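Local coordinates for protein Pbp related beta-lactamase (Pyrococcus abyssi, PDB 2QMI) that probably hydrolyses peptides as a serine peptidase related to penicillin-binding proteins and beta-lactamases, assembled into a self-compartmentalising octamer, at residues F294-L299 / L342-K348; S25-D29 / K319-V323; W276-G280 / E353-I357; L6-V11 / Y34-F38. All coordinates share one frame; numbering follows the deposited sequence.

Contact 1 (F294-L299 / L342-K348); sequences FLGEKL and LALLLGK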
loop_
_atom_site.group_PDB
_atom_site.type_symbol
_atom_site.label_atom_id
_atom_site.label_comp_id
_atom_site.label_asym_id
_atom_site.label_seq_id
_atom_site.Cartn_x
_atom_site.Cartn_y
_atom_site.Cartn_z
ATOM N N PHE A 294 5.620 -45.074 29.312
ATOM C CA PHE A 294 6.709 -44.220 28.841
ATOM C C PHE A 294 8.019 -44.994 28.734
ATOM O O PHE A 294 8.807 -45.020 29.683
ATOM C CB PHE A 294 6.909 -43.037 29.792
ATOM C CG PHE A 294 8.032 -42.122 29.388
ATOM C CD1 PHE A 294 7.902 -41.281 28.287
ATOM C CD2 PHE A 294 9.229 -42.112 30.099
ATOM C CE1 PHE A 294 8.945 -40.445 27.898
ATOM C CE2 PHE A 294 10.280 -41.281 29.717
ATOM C CZ PHE A 294 10.134 -40.444 28.612
ATOM N N LEU A 295 8.257 -45.615 27.580
ATOM C CA LEU A 295 9.479 -46.384 27.371
ATOM C C LEU A 295 9.620 -47.458 28.440
ATOM O O LEU A 295 10.682 -47.616 29.040
ATOM C CB LEU A 295 10.707 -45.457 27.393
ATOM C CG LEU A 295 10.889 -44.518 26.190
ATOM C CD1 LEU A 295 9.692 -43.594 26.083
ATOM C CD2 LEU A 295 12.177 -43.705 26.338
ATOM N N GLY A 296 8.535 -48.190 28.674
ATOM C CA GLY A 296 8.545 -49.249 29.669
ATOM C C GLY A 296 8.615 -48.783 31.115
ATOM O O GLY A 296 8.921 -49.578 32.001
ATOM N N GLU A 297 8.341 -47.503 31.361
ATOM C CA GLU A 297 8.373 -46.962 32.718
ATOM C C GLU A 297 7.112 -46.152 33.030
ATOM O O GLU A 297 6.353 -45.777 32.123
ATOM C CB GLU A 297 9.581 -46.045 32.891
ATOM C CG GLU A 297 10.927 -46.667 32.573
ATOM C CD GLU A 297 11.285 -47.808 33.508
ATOM O OE1 GLU A 297 10.856 -47.793 34.687
ATOM O OE2 GLU A 297 12.016 -48.716 33.064
ATOM N N LYS A 298 6.883 -45.892 34.316
ATOM C CA LYS A 298 5.741 -45.077 34.727
ATOM C C LYS A 298 6.285 -43.669 34.960
ATOM O O LYS A 298 7.087 -43.451 35.871
ATOM C CB LYS A 298 5.114 -45.593 36.025
ATOM C CG LYS A 298 3.816 -44.865 36.381
ATOM C CD LYS A 298 3.385 -45.087 37.825
ATOM C CE LYS A 298 2.066 -44.372 38.105
ATOM N NZ LYS A 298 1.651 -44.463 39.537
ATOM N N LEU A 299 5.856 -42.725 34.127
ATOM C CA LEU A 299 6.306 -41.338 34.229
ATOM C C LEU A 299 5.294 -40.427 34.929
ATOM O O LEU A 299 4.081 -40.578 34.779
ATOM C CB LEU A 299 6.597 -40.784 32.825
ATOM C CG LEU A 299 7.020 -39.316 32.689
ATOM C CD1 LEU A 299 8.400 -39.115 33.281
ATOM C CD2 LEU A 299 7.020 -38.924 31.215
ATOM N N LEU A 342 15.468 -37.828 29.887
ATOM C CA LEU A 342 14.992 -39.025 30.574
ATOM C C LEU A 342 15.311 -40.280 29.770
ATOM O O LEU A 342 15.768 -41.277 30.327
ATOM C CB LEU A 342 13.487 -38.932 30.830
ATOM C CG LEU A 342 13.067 -37.898 31.879
ATOM C CD1 LEU A 342 11.570 -37.687 31.837
ATOM C CD2 LEU A 342 13.512 -38.365 33.251
ATOM N N ALA A 343 15.081 -40.227 28.461
ATOM C CA ALA A 343 15.363 -41.363 27.587
ATOM C C ALA A 343 16.839 -41.755 27.651
ATOM O O ALA A 343 17.173 -42.940 27.753
ATOM C CB ALA A 343 14.985 -41.025 26.159
ATOM N N LEU A 344 17.720 -40.760 27.582
ATOM C CA LEU A 344 19.153 -41.013 27.645
ATOM C C LEU A 344 19.507 -41.718 28.946
ATOM O O LEU A 344 20.219 -42.727 28.952
ATOM C CB LEU A 344 19.920 -39.698 27.538
ATOM C CG LEU A 344 19.820 -39.000 26.183
ATOM C CD1 LEU A 344 20.531 -37.653 26.252
ATOM C CD2 LEU A 344 20.436 -39.885 25.106
ATOM N N LEU A 345 19.000 -41.179 30.050
ATOM C CA LEU A 345 19.235 -41.746 31.377
ATOM C C LEU A 345 18.703 -43.174 31.487
ATOM O O LEU A 345 19.239 -43.982 32.250
ATOM C CB LEU A 345 18.564 -40.873 32.442
ATOM C CG LEU A 345 19.198 -39.508 32.717
ATOM C CD1 LEU A 345 18.239 -38.636 33.502
ATOM C CD2 LEU A 345 20.494 -39.706 33.486
ATOM N N LEU A 346 17.642 -43.471 30.742
ATOM C CA LEU A 346 17.039 -44.798 30.740
ATOM C C LEU A 346 17.740 -45.707 29.727
ATOM O O LEU A 346 17.279 -46.823 29.449
ATOM C CB LEU A 346 15.550 -44.707 30.389
ATOM C CG LEU A 346 14.579 -44.182 31.452
ATOM C CD1 LEU A 346 13.218 -43.913 30.813
ATOM C CD2 LEU A 346 14.440 -45.194 32.578
ATOM N N GLY A 347 18.838 -45.215 29.159
ATOM C CA GLY A 347 19.588 -45.999 28.195
ATOM C C GLY A 347 18.904 -46.238 26.860
ATOM O O GLY A 347 19.255 -47.179 26.145
ATOM N N LYS A 348 17.931 -45.402 26.513
ATOM C CA LYS A 348 17.230 -45.550 25.237
ATOM C C LYS A 348 17.562 -44.417 24.271
ATOM O O LYS A 348 17.839 -43.297 24.697
ATOM C CB LYS A 348 15.717 -45.587 25.456
ATOM C CG LYS A 348 15.246 -46.797 26.235
ATOM C CD LYS A 348 13.799 -47.099 25.930
ATOM C CE LYS A 348 13.464 -48.533 26.315
ATOM N NZ LYS A 348 13.884 -48.766 27.713
#
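Leu295 and Lys348 lie alongside each other with their chains running in opposite directions, the leucine methyl CD2 resting 3.8 Å from CD of the lysine. The same methyl, Leu295 CD2, also meets CB of Ala343 at 3.9 Å, and so fits between the last turn of helix 334-345 and the chain that leaves it. A turn at the end torsion of Lys348 (chi4 52°) brings its ammonium over toward the Leu295 carbonyl, yet NZ stays 3.7 Å from that O. Both backbones change course here. Residues 294-297 form a two-residue beta hairpin, Phe294 and Glu297 exchanging backbone hydrogen bonds around a type I' turn, while the helix ends in a Schellman motif with Gly347 at C-prime. Between these ends the Phe294 ring, its CG anti to the backbone N (chi1 179°), points its CE2 edge at CB of Leu342 (4.1 Å), the two side chains meeting at about a right angle. Leu346 CD1 approaches the same CE2 atom obliquely. Neighbours in its own segment sandwich this ring: Leu295 CD1 lies toward the rim of one face and Leu299 CD2 over the centre of the other. Farther along, Leu299 CD1 touches Leu342 CD1 at 3.8 Å. Glu297 passes Leu346 in the opposite sense, its CG 3.8 Å from Leu346 CD2, and its carboxylate has a long, weak ion pair with Lys319.

Contact 2 (S25-D29 / K319-V323); sequences SIIKD and KKIGV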
loop_
_atom_site.group_PDB
_atom_site.type_symbol
_atom_site.label_atom_id
_atom_site.label_comp_id
_atom_site.label_asym_id
_atom_site.label_seq_id
_atom_site.Cartn_x
_atom_site.Cartn_y
_atom_site.Cartn_z
ATOM N N SER A 25 17.968 -29.176 34.965
ATOM C CA SER A 25 18.668 -29.850 36.053
ATOM C C SER A 25 18.263 -31.319 35.997
ATOM O O SER A 25 17.128 -31.640 35.633
ATOM C CB SER A 25 18.311 -29.231 37.410
ATOM O OG SER A 25 16.931 -29.347 37.688
ATOM N N ILE A 26 19.199 -32.212 36.313
ATOM C CA ILE A 26 18.916 -33.648 36.279
ATOM C C ILE A 26 19.198 -34.313 37.617
ATOM O O ILE A 26 20.238 -34.075 38.232
ATOM C CB ILE A 26 19.761 -34.378 35.216
ATOM C CG1 ILE A 26 19.607 -33.701 33.857
ATOM C CG2 ILE A 26 19.305 -35.830 35.100
ATOM C CD1 ILE A 26 20.369 -34.408 32.753
ATOM N N ILE A 27 18.266 -35.159 38.048
ATOM C CA ILE A 27 18.389 -35.877 39.310
ATOM C C ILE A 27 18.565 -37.375 39.090
ATOM O O ILE A 27 17.721 -38.024 38.460
ATOM C CB ILE A 27 17.132 -35.722 40.189
ATOM C CG1 ILE A 27 16.689 -34.264 40.243
ATOM C CG2 ILE A 27 17.423 -36.236 41.590
ATOM C CD1 ILE A 27 15.402 -34.075 40.993
ATOM N N LYS A 28 19.660 -37.911 39.623
ATOM C CA LYS A 28 19.973 -39.333 39.548
ATOM C C LYS A 28 19.878 -39.773 41.005
ATOM O O LYS A 28 20.763 -39.467 41.812
ATOM C CB LYS A 28 21.396 -39.547 39.043
ATOM C CG LYS A 28 21.784 -41.001 38.793
ATOM C CD LYS A 28 21.485 -41.411 37.363
ATOM C CE LYS A 28 22.147 -42.737 37.012
ATOM N NZ LYS A 28 21.708 -43.854 37.905
ATOM N N ASP A 29 18.792 -40.481 41.323
ATOM C CA ASP A 29 18.486 -40.947 42.673
ATOM C C ASP A 29 18.428 -39.815 43.711
ATOM O O ASP A 29 17.408 -39.101 43.796
ATOM C CB ASP A 29 19.431 -42.093 43.130
ATOM C CG ASP A 29 20.907 -41.756 43.010
ATOM O OD1 ASP A 29 21.385 -40.860 43.739
ATOM O OD2 ASP A 29 21.600 -42.403 42.190
ATOM N N LYS A 319 12.944 -45.723 38.777
ATOM C CA LYS A 319 14.361 -45.619 38.440
ATOM C C LYS A 319 15.038 -44.484 39.194
ATOM O O LYS A 319 16.227 -44.228 39.012
ATOM C CB LYS A 319 14.520 -45.395 36.932
ATOM C CG LYS A 319 14.166 -46.605 36.071
ATOM C CD LYS A 319 15.185 -47.738 36.259
ATOM C CE LYS A 319 14.822 -48.976 35.437
ATOM N NZ LYS A 319 13.525 -49.592 35.883
ATOM N N LYS A 320 14.264 -43.801 40.031
ATOM C CA LYS A 320 14.759 -42.681 40.823
ATOM C C LYS A 320 15.426 -41.573 40.017
ATOM O O LYS A 320 16.458 -41.035 40.408
ATOM C CB LYS A 320 15.702 -43.187 41.911
ATOM C CG LYS A 320 14.955 -43.814 43.080
ATOM C CD LYS A 320 15.897 -44.247 44.184
ATOM C CE LYS A 320 16.807 -45.383 43.713
ATOM N NZ LYS A 320 17.713 -45.827 44.808
ATOM N N ILE A 321 14.813 -41.219 38.896
ATOM C CA ILE A 321 15.343 -40.163 38.048
ATOM C C ILE A 321 14.287 -39.069 37.875
ATOM O O ILE A 321 13.094 -39.310 38.062
ATOM C CB ILE A 321 15.768 -40.730 36.664
ATOM C CG1 ILE A 321 14.670 -41.649 36.119
ATOM C CG2 ILE A 321 17.104 -41.487 36.796
ATOM C CD1 ILE A 321 14.945 -42.205 34.740
ATOM N N GLY A 322 14.731 -37.864 37.534
ATOM C CA GLY A 322 13.799 -36.764 37.354
ATOM C C GLY A 322 14.454 -35.632 36.597
ATOM O O GLY A 322 15.674 -35.492 36.632
ATOM N N VAL A 323 13.650 -34.826 35.908
ATOM C CA VAL A 323 14.183 -33.713 35.130
ATOM C C VAL A 323 13.318 -32.453 35.206
ATOM O O VAL A 323 12.082 -32.514 35.179
ATOM C CB VAL A 323 14.330 -34.098 33.639
ATOM C CG1 VAL A 323 15.078 -32.997 32.879
ATOM C CG2 VAL A 323 15.054 -35.429 33.511
#
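Lys320 and Asp29 close one end of an antiparallel pairing between strands 321-327 and 21-28, which are neighbours in the large sheet of the beta-lactamase-like fold. The carbonyl O of Lys320 accepts the Asp29 N-H in a short but bent bond, 2.6 Å from Asp29 N to that O. Next to it, Lys320 CB packs 3.7 Å from Asp29 CA. Lys320 and Ile321 both oppose Ile316 of strand 310-316, a G1 beta bulge where strand 321-327 begins. Ile321 then forms a non-hydrogen-bonded pair with Lys28. Its CA hydrogen points at the Ile27 carbonyl, with 3.2 Å between Ile321 CA and Ile27 O, while CG1, placed between the backbone N and the carbonyl carbon (chi1 46°), is turned out of the pair, on the side where Leu346 packs. Gly322 faces Ile27 in the hydrogen-bonded pair. The bond from Ile27 N to Gly322 O (3.0 Å) is nearly straight at 171°; the return bond from Gly322 N to Ile27 O (3.1 Å) bends to 141°. Ile27 O is thus approached by both an N-H and a CA-H. The Ile27 side chain lies on the face covered by Leu248 and Ile252 of helix 241-252, whereas Ile26 and Val323 share the other face with Leu345 and Leu342 of helix 334-345. The pairing goes on toward Ala324, which is backbone-bonded to Ser25; at Val323, the last residue of this segment, the CG1 methyl lies 3.7 Å from the carbonyl O of Ser25.

Contact 3 (W276-G280 / E353-I357); sequences WEIFG and ELPFI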
loop_
_atom_site.group_PDB
_atom_site.type_symbol
_atom_site.label_atom_id
_atom_site.label_comp_id
_atom_site.label_asym_id
_atom_site.label_seq_id
_atom_site.Cartn_x
_atom_site.Cartn_y
_atom_site.Cartn_z
ATOM N N TRP A 276 -4.774 -35.789 25.807
ATOM C CA TRP A 276 -3.349 -35.752 25.455
ATOM C C TRP A 276 -2.675 -37.111 25.451
ATOM O O TRP A 276 -1.867 -37.416 26.334
ATOM C CB TRP A 276 -2.612 -34.839 26.434
ATOM C CG TRP A 276 -2.898 -33.389 26.206
ATOM C CD1 TRP A 276 -3.080 -32.421 27.161
ATOM C CD2 TRP A 276 -2.991 -32.726 24.936
ATOM N NE1 TRP A 276 -3.280 -31.192 26.557
ATOM C CE2 TRP A 276 -3.231 -31.353 25.195
ATOM C CE3 TRP A 276 -2.894 -33.157 23.602
ATOM C CZ2 TRP A 276 -3.379 -30.410 24.168
ATOM C CZ3 TRP A 276 -3.040 -32.217 22.583
ATOM C CH2 TRP A 276 -3.278 -30.857 22.876
ATOM N N GLU A 277 -2.983 -37.917 24.444
ATOM C CA GLU A 277 -2.411 -39.252 24.337
ATOM C C GLU A 277 -1.146 -39.232 23.488
ATOM O O GLU A 277 -1.180 -38.897 22.291
ATOM C CB GLU A 277 -3.438 -40.195 23.724
ATOM C CG GLU A 277 -3.304 -41.628 24.186
ATOM C CD GLU A 277 -4.639 -42.362 24.129
ATOM O OE1 GLU A 277 -4.712 -43.531 24.588
ATOM O OE2 GLU A 277 -5.617 -41.754 23.623
ATOM N N ILE A 278 -0.030 -39.595 24.109
ATOM C CA ILE A 278 1.242 -39.613 23.413
ATOM C C ILE A 278 1.865 -41.002 23.420
ATOM O O ILE A 278 2.174 -41.551 22.366
ATOM C CB ILE A 278 2.231 -38.612 24.046
ATOM C CG1 ILE A 278 1.624 -37.205 24.023
ATOM C CG2 ILE A 278 3.552 -38.632 23.276
ATOM C CD1 ILE A 278 2.474 -36.139 24.701
ATOM N N PHE A 279 2.039 -41.568 24.611
ATOM C CA PHE A 279 2.635 -42.893 24.748
ATOM C C PHE A 279 1.602 -44.002 24.967
ATOM O O PHE A 279 1.899 -45.179 24.769
ATOM C CB PHE A 279 3.644 -42.885 25.901
ATOM C CG PHE A 279 4.814 -41.964 25.673
ATOM C CD1 PHE A 279 5.904 -42.377 24.913
ATOM C CD2 PHE A 279 4.800 -40.665 26.175
ATOM C CE1 PHE A 279 6.960 -41.511 24.653
ATOM C CE2 PHE A 279 5.851 -39.786 25.922
ATOM C CZ PHE A 279 6.936 -40.208 25.157
ATOM N N GLY A 280 0.392 -43.645 25.384
ATOM C CA GLY A 280 -0.604 -44.685 25.592
ATOM C C GLY A 280 -1.844 -44.296 26.366
ATOM O O GLY A 280 -2.712 -43.591 25.850
ATOM N N GLU A 353 12.914 -43.566 19.837
ATOM C CA GLU A 353 11.846 -43.950 20.766
ATOM C C GLU A 353 10.815 -42.859 21.068
ATOM O O GLU A 353 9.719 -43.159 21.543
ATOM C CB GLU A 353 12.457 -44.437 22.089
ATOM C CG GLU A 353 13.414 -45.621 21.950
ATOM C CD GLU A 353 12.750 -46.955 22.223
ATOM O OE1 GLU A 353 12.412 -47.223 23.393
ATOM O OE2 GLU A 353 12.565 -47.745 21.270
ATOM N N LEU A 354 11.162 -41.599 20.818
ATOM C CA LEU A 354 10.238 -40.495 21.075
ATOM C C LEU A 354 9.601 -40.028 19.770
ATOM O O LEU A 354 10.245 -39.381 18.949
ATOM C CB LEU A 354 10.971 -39.331 21.743
ATOM C CG LEU A 354 11.602 -39.612 23.110
ATOM C CD1 LEU A 354 12.368 -38.382 23.558
ATOM C CD2 LEU A 354 10.517 -39.994 24.133
ATOM N N PRO A 355 8.312 -40.341 19.575
ATOM C CA PRO A 355 7.569 -39.966 18.366
ATOM C C PRO A 355 7.706 -38.517 17.912
ATOM O O PRO A 355 7.948 -38.263 16.732
ATOM C CB PRO A 355 6.127 -40.361 18.700
ATOM C CG PRO A 355 6.094 -40.365 20.207
ATOM C CD PRO A 355 7.420 -40.960 20.569
ATOM N N PHE A 356 7.574 -37.569 18.836
ATOM C CA PHE A 356 7.681 -36.167 18.464
ATOM C C PHE A 356 9.043 -35.786 17.905
ATOM O O PHE A 356 9.193 -34.711 17.319
ATOM C CB PHE A 356 7.323 -35.237 19.641
ATOM C CG PHE A 356 7.920 -35.643 20.972
ATOM C CD1 PHE A 356 7.162 -36.342 21.903
ATOM C CD2 PHE A 356 9.224 -35.283 21.308
ATOM C CE1 PHE A 356 7.691 -36.674 23.152
ATOM C CE2 PHE A 356 9.763 -35.610 22.556
ATOM C CZ PHE A 356 8.997 -36.304 23.476
ATOM N N ILE A 357 10.033 -36.660 18.058
ATOM C CA ILE A 357 11.364 -36.354 17.545
ATOM C C ILE A 357 11.648 -36.853 16.124
ATOM O O ILE A 357 12.147 -36.090 15.302
ATOM C CB ILE A 357 12.458 -36.867 18.506
ATOM C CG1 ILE A 357 12.278 -36.200 19.873
ATOM C CG2 ILE A 357 13.841 -36.534 17.961
ATOM C CD1 ILE A 357 13.292 -36.609 20.907
#
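At the junction where the beta-lactamase-like domain gives way to the helix leading toward the C-terminal barrel, Phe279 and Ile278, from the loop between strands 272-273 and 283-284, meet the first turn of helix 355-364. The Phe279 ring comes in edge first: its CZ lies 3.7 Å from CD2 of Leu354, the N-cap residue, with that methyl near the ring plane. Pro355, the opening residue of the helix, stands at about a right angle to this side chain, its CD 4.1 Å from Phe279 CE1. Phe356 has its CG lodged between its own backbone N and carbonyl carbon (chi1 44°), which sets its CE1 4.1 Å from Phe279 CZ, the two side chains crossing at a slant. Ile278 CG2 works on two sides, lying over the rim of one face of the Phe279 ring and reaching toward Pro355 CG at 4.3 Å. Glu282 takes hydrogen bonds from the backbone N-H groups of Phe279 and Gly280, and Arg422 of a second subunit donates to the carbonyl O of Ile278. No hydrogen bond crosses between the two segments; the loop and the helix start are therefore joined by hydrophobic side-chain contact, while those two N-H groups and the Ile278 carbonyl find their partners outside.

Contact 4 (L6-V11 / Y34-F38); sequences LESFIV and YAKGF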
loop_
_atom_site.group_PDB
_atom_site.type_symbol
_atom_site.label_atom_id
_atom_site.label_comp_id
_atom_site.label_asym_id
_atom_site.label_seq_id
_atom_site.Cartn_x
_atom_site.Cartn_y
_atom_site.Cartn_z
ATOM N N LEU A 6 23.125 -34.568 24.375
ATOM C CA LEU A 6 22.062 -33.731 24.930
ATOM C C LEU A 6 22.256 -32.239 24.650
ATOM O O LEU A 6 21.342 -31.568 24.172
ATOM C CB LEU A 6 21.941 -33.953 26.437
ATOM C CG LEU A 6 20.901 -33.066 27.134
ATOM C CD1 LEU A 6 19.532 -33.322 26.543
ATOM C CD2 LEU A 6 20.897 -33.347 28.624
ATOM N N GLU A 7 23.444 -31.721 24.946
ATOM C CA GLU A 7 23.722 -30.307 24.723
ATOM C C GLU A 7 23.615 -29.963 23.236
ATOM O O GLU A 7 23.059 -28.923 22.859
ATOM C CB GLU A 7 25.117 -29.958 25.254
ATOM C CG GLU A 7 25.368 -30.471 26.662
ATOM C CD GLU A 7 26.541 -29.792 27.352
ATOM O OE1 GLU A 7 27.584 -29.560 26.701
ATOM O OE2 GLU A 7 26.423 -29.496 28.559
ATOM N N SER A 8 24.146 -30.847 22.395
ATOM C CA SER A 8 24.099 -30.659 20.950
ATOM C C SER A 8 22.637 -30.483 20.542
ATOM O O SER A 8 22.273 -29.532 19.845
ATOM C CB SER A 8 24.692 -31.888 20.249
ATOM O OG SER A 8 25.010 -31.612 18.898
ATOM N N PHE A 9 21.801 -31.406 20.996
ATOM C CA PHE A 9 20.376 -31.377 20.699
ATOM C C PHE A 9 19.737 -30.058 21.129
ATOM O O PHE A 9 19.019 -29.415 20.357
ATOM C CB PHE A 9 19.682 -32.540 21.420
ATOM C CG PHE A 9 18.182 -32.432 21.457
ATOM C CD1 PHE A 9 17.425 -32.657 20.313
ATOM C CD2 PHE A 9 17.528 -32.115 22.645
ATOM C CE1 PHE A 9 16.038 -32.573 20.355
ATOM C CE2 PHE A 9 16.149 -32.029 22.697
ATOM C CZ PHE A 9 15.399 -32.259 21.551
ATOM N N ILE A 10 20.004 -29.670 22.372
ATOM C CA ILE A 10 19.451 -28.446 22.939
ATOM C C ILE A 10 19.797 -27.181 22.159
ATOM O O ILE A 10 18.916 -26.370 21.874
ATOM C CB ILE A 10 19.893 -28.290 24.414
ATOM C CG1 ILE A 10 19.239 -29.398 25.253
ATOM C CG2 ILE A 10 19.522 -26.908 24.944
ATOM C CD1 ILE A 10 19.761 -29.495 26.678
ATOM N N VAL A 11 21.065 -27.018 21.799
ATOM C CA VAL A 11 21.489 -25.836 21.066
ATOM C C VAL A 11 20.917 -25.768 19.648
ATOM O O VAL A 11 20.697 -24.682 19.107
ATOM C CB VAL A 11 23.025 -25.757 21.008
ATOM C CG1 VAL A 11 23.461 -24.581 20.134
ATOM C CG2 VAL A 11 23.581 -25.594 22.416
ATOM N N TYR A 34 23.603 -33.011 37.122
ATOM C CA TYR A 34 23.813 -32.180 35.944
ATOM C C TYR A 34 22.848 -31.002 35.944
ATOM O O TYR A 34 21.635 -31.182 36.018
ATOM C CB TYR A 34 23.597 -33.010 34.680
ATOM C CG TYR A 34 23.707 -32.220 33.397
ATOM C CD1 TYR A 34 24.946 -31.769 32.932
ATOM C CD2 TYR A 34 22.572 -31.920 32.645
ATOM C CE1 TYR A 34 25.050 -31.039 31.745
ATOM C CE2 TYR A 34 22.667 -31.190 31.459
ATOM C CZ TYR A 34 23.908 -30.755 31.014
ATOM O OH TYR A 34 23.998 -30.052 29.829
ATOM N N ALA A 35 23.402 -29.800 35.871
ATOM C CA ALA A 35 22.611 -28.578 35.854
ATOM C C ALA A 35 23.310 -27.626 34.906
ATOM O O ALA A 35 24.528 -27.447 34.977
ATOM C CB ALA A 35 22.530 -27.974 37.255
ATOM N N LYS A 36 22.545 -27.008 34.016
ATOM C CA LYS A 36 23.151 -26.100 33.065
ATOM C C LYS A 36 22.136 -25.153 32.441
ATOM O O LYS A 36 20.948 -25.468 32.346
ATOM C CB LYS A 36 23.857 -26.915 31.974
ATOM C CG LYS A 36 24.770 -26.113 31.064
ATOM C CD LYS A 36 25.763 -27.026 30.326
ATOM C CE LYS A 36 26.785 -27.635 31.296
ATOM N NZ LYS A 36 27.834 -28.468 30.611
ATOM N N GLY A 37 22.623 -23.985 32.034
ATOM C CA GLY A 37 21.784 -22.995 31.396
ATOM C C GLY A 37 22.301 -22.788 29.982
ATOM O O GLY A 37 23.491 -22.982 29.726
ATOM N N PHE A 38 21.410 -22.399 29.071
ATOM C CA PHE A 38 21.768 -22.167 27.670
ATOM C C PHE A 38 21.137 -20.875 27.171
ATOM O O PHE A 38 20.030 -20.517 27.579
ATOM C CB PHE A 38 21.267 -23.312 26.784
ATOM C CG PHE A 38 21.813 -24.656 27.157
ATOM C CD1 PHE A 38 22.837 -25.236 26.410
ATOM C CD2 PHE A 38 21.304 -25.348 28.254
ATOM C CE1 PHE A 38 23.345 -26.489 26.752
ATOM C CE2 PHE A 38 21.801 -26.594 28.603
ATOM C CZ PHE A 38 22.824 -27.169 27.851
HETATM O O HOH W 1 29.899 -28.032 27.837
#
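Helix 6-11 and strand 34-38 run in roughly the same direction, 27° apart with their axes 10.5 Å from each other, and their backbones come closest at Val11 and Phe38. The polar part of the contact centres on one oxygen, Glu7 OE2. Tyr34 OH donates to its anti lone pair (2.8 Å from OH to Glu7 OE2), and Lys36 NZ forms a salt bridge on its syn lone pair (2.7 Å from NZ to Glu7 OE2). This oxygen sits in the plane of the tyrosine ring, at its edge, while the carboxylate as a whole is turned 48° from that ring. The second oxygen, Glu7 OE1, accepts from a water at 3.0 Å that has a weak link to Lys36 NZ. With two donors on one oxygen and a water on the other, the carboxylate is fixed in rotation and its negative charge is probably well stabilised. A hydrophobic layer lies alongside. Ile10 CG2 sits over the face of the Phe38 ring, 3.9 Å from its centroid and 11° off the normal, a CH-pi contact; with CG1 anti to the carbonyl carbon and the branch extended beyond it, Ile10 CD1 comes down on the same side of the ring, 4.0 Å from Phe38 CZ. Val11 CG2 meets Phe38 CD1 at 4.1 Å. Leu6 CD2 adds a contact with Tyr34 CE2. Ala141 of a third subunit packs on Glu7. This is the N-terminal helix laid on an edge strand (31-38) of the antiparallel sheet within this chain, as in the beta-lactamase and penicillin-binding protein fold.

How the contacts relate
Contacts 1, 2 and 4 all reach the same eight-stranded antiparallel sheet. Strand 31-38 of contact 4 is an edge strand, next to strand 21-28 of contact 2, which in turn pairs with 321-327; contact 1 lies farther across, on strand 297-305. Helix 334-345 follows strand 321-327 and ties contacts 1 and 2 together, their centres 11 Å apart, while Leu344 touches Leu6 of contact 4. Along the chain contact 4 crosses contact 2, contact 2 crosses contact 1, and contact 1 is nested within contact 3. Only contact 3, about 12 Å between centres from contact 1, links the beta-lactamase-like and octamerisation regions, so it connects the catalytic-type domain to the helix leading to the barrel.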